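Side-chain contact in RNA polymerase ECF-subfamily sigma factor (Streptomyces venezuelae, PDB 6DXO), which directs RNA polymerase to specific promoters, probably takes part in aerial mycelium formation and is held in complex with the anti-sigma factor RsbN: residues 94-97 / 98-101. Sequence-based numbering, arbitrary orientation.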
ATOM      1  N   ASP A  94      -1.998  12.015   9.533  1.00 39.59           N
ATOM      2  CA  ASP A  94      -2.830  12.558   8.464  1.00 43.18           C
ATOM      3  C   ASP A  94      -2.472  14.028   8.222  1.00 34.60           C
ATOM      4  O   ASP A  94      -2.651  14.553   7.127  1.00 35.36           O
ATOM      5  CB  ASP A  94      -4.324  12.360   8.734  1.00 57.98           C
ATOM      6  CG  ASP A  94      -4.867  13.329   9.748  1.00 66.47           C
ATOM      7  OD1 ASP A  94      -4.929  12.972  10.940  1.00 70.03           O
ATOM      8  OD2 ASP A  94      -5.245  14.448   9.351  1.00 71.87           O
ATOM      9  N   ALA A  95      -1.933  14.678   9.249  1.00 33.04           N
ATOM     10  CA  ALA A  95      -1.336  15.996   9.072  1.00 40.94           C
ATOM     11  C   ALA A  95      -0.169  15.916   8.088  1.00 40.04           C
ATOM     12  O   ALA A  95      -0.023  16.772   7.221  1.00 36.79           O
ATOM     13  CB  ALA A  95      -0.874  16.557  10.406  1.00 36.67           C
ATOM     14  N   VAL A  96       0.656  14.879   8.211  1.00 39.06           N
ATOM     15  CA  VAL A  96       1.791  14.709   7.300  1.00 30.71           C
ATOM     16  C   VAL A  96       1.331  14.548   5.854  1.00 30.21           C
ATOM     17  O   VAL A  96       1.946  15.070   4.929  1.00 30.51           O
ATOM     18  CB  VAL A  96       2.674  13.493   7.683  1.00 32.35           C
ATOM     19  CG1 VAL A  96       3.766  13.290   6.645  1.00 35.58           C
ATOM     20  CG2 VAL A  96       3.268  13.669   9.071  1.00 30.95           C
ATOM     21  N   ARG A  97       0.240  13.806   5.662  1.00 34.99           N
ATOM     22  CA  ARG A  97      -0.274  13.560   4.321  1.00 38.71           C
ATOM     23  C   ARG A  97      -0.779  14.841   3.651  1.00 41.37           C
ATOM     24  O   ARG A  97      -0.967  14.875   2.439  1.00 42.17           O
ATOM     25  CB  ARG A  97      -1.380  12.498   4.355  1.00 46.43           C
ATOM     26  CG  ARG A  97      -0.869  11.068   4.300  1.00 55.26           C
ATOM     27  CD  ARG A  97      -1.131  10.440   2.932  1.00 64.52           C
ATOM     28  NE  ARG A  97      -0.520  11.194   1.839  1.00 68.14           N
ATOM     29  CZ  ARG A  97      -0.717  10.935   0.549  1.00 67.09           C
ATOM     30  NH1 ARG A  97      -1.509   9.937   0.186  1.00 69.30           N
ATOM     31  NH2 ARG A  97      -0.122  11.669  -0.380  1.00 61.55           N
ATOM     32  N   ARG A  98      -0.982  15.892   4.444  1.00 45.02           N
ATOM     33  CA  ARG A  98      -1.494  17.165   3.928  1.00 46.11           C
ATOM     34  C   ARG A  98      -0.401  18.128   3.447  1.00 45.05           C
ATOM     35  O   ARG A  98      -0.685  19.074   2.709  1.00 44.22           O
ATOM     36  CB  ARG A  98      -2.384  17.852   4.968  1.00 54.59           C
ATOM     37  CG  ARG A  98      -3.676  17.109   5.275  1.00 61.62           C
ATOM     38  CD  ARG A  98      -4.565  17.928   6.193  1.00 70.81           C
ATOM     39  NE  ARG A  98      -3.948  18.137   7.498  1.00 79.50           N
ATOM     40  CZ  ARG A  98      -4.427  17.646   8.636  1.00 85.29           C
ATOM     41  NH1 ARG A  98      -5.539  16.927   8.630  1.00 87.30           N
ATOM     42  NH2 ARG A  98      -3.801  17.883   9.779  1.00 87.43           N
ATOM     43  N   LEU A  99       0.842  17.891   3.861  1.00 37.00           N
ATOM     44  CA  LEU A  99       1.957  18.728   3.420  1.00 31.08           C
ATOM     45  C   LEU A  99       2.128  18.632   1.917  1.00 36.28           C
ATOM     46  O   LEU A  99       1.763  17.626   1.309  1.00 37.42           O
ATOM     47  CB  LEU A  99       3.264  18.297   4.101  1.00 28.89           C
ATOM     48  CG  LEU A  99       3.292  18.283   5.626  1.00 28.90           C
ATOM     49  CD1 LEU A  99       4.558  17.590   6.131  1.00 23.26           C
ATOM     50  CD2 LEU A  99       3.182  19.699   6.183  1.00 34.66           C
ATOM     51  N   ASN A 100       2.692  19.673   1.311  1.00 34.25           N
ATOM     52  CA  ASN A 100       2.997  19.638  -0.109  1.00 37.75           C
ATOM     53  C   ASN A 100       4.050  18.562  -0.371  1.00 44.72           C
ATOM     54  O   ASN A 100       4.671  18.068   0.569  1.00 42.17           O
ATOM     55  CB  ASN A 100       3.460  21.014  -0.604  1.00 43.88           C
ATOM     56  CG  ASN A 100       4.905  21.312  -0.249  1.00 51.72           C
ATOM     57  OD1 ASN A 100       5.475  20.697   0.650  1.00 54.39           O
ATOM     58  ND2 ASN A 100       5.505  22.265  -0.957  1.00 54.09           N
ATOM     59  N   PRO A 101       4.235  18.178  -1.645  1.00 49.32           N
ATOM     60  CA  PRO A 101       5.178  17.115  -2.017  1.00 49.29           C
ATOM     61  C   PRO A 101       6.569  17.251  -1.383  1.00 41.74           C
ATOM     62  O   PRO A 101       7.039  16.296  -0.761  1.00 39.70           O
ATOM     63  CB  PRO A 101       5.262  17.231  -3.548  1.00 51.62           C
ATOM     64  CG  PRO A 101       4.520  18.498  -3.910  1.00 55.07           C
ATOM     65  CD  PRO A 101       3.526  18.704  -2.822  1.00 54.41           C
TER
HETATM   66  O   HOH W   1      -4.828  16.003  11.362  1.00 44.74           O
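Asp-94 and Arg-98 form a salt bridge one helical turn apart, with OD2 of Asp-94 2.6 Å from NH1 of Arg-98. The two side chains run side by side in the same direction. Their planar groups are nearly perpendicular, at 80°, so the contact is not a coplanar bidentate pair. A water completes the link: it donates to OD2 of Asp-94 and accepts from NH2 of Arg-98, 2.7 Å away. OD2 is thus held by both the arginine and the water. A bend at chi3 (-64°) folds the Arg-98 chain back along the last turn. One face of its guanidinium lies over the backbone at Asp-94 and Ala-95, and NH2 comes 3.3 Å from CB of Ala-95.

The backbone beside the pair makes i to i+3 hydrogen bonds, as in a 3-10 turn. Arg-98 N donates to O of Ala-95 at 3.1 Å, and Leu-99 N donates to O of Val-96 at 3.2 Å. This is where helix 89-98 gives way to the loop before helix 101-112, in sigma-70 region 4, the helix-turn-helix part of the ECF sigma factor. Asn-100 then serves as N-cap of helix 101-112, its OD1 accepting from the backbone N of Gln-103.

Leu-99 turns inward at this junction. Its CD1 meets CG1 of Val-96 at 4.4 Å, a loose apolar touch. Leu-142 of helix 128-144 and Val-107 of helix 101-112 pack against both residues. Shortening Leu-99 to an alanine is likely to open a gap where CD1 meets CG1 of Val-96, and to weaken the packing on Leu-142 and Val-107. Arg-97 NH1 forms a salt bridge with Asp-42, in what is probably the polymerase core-binding motif of region 2.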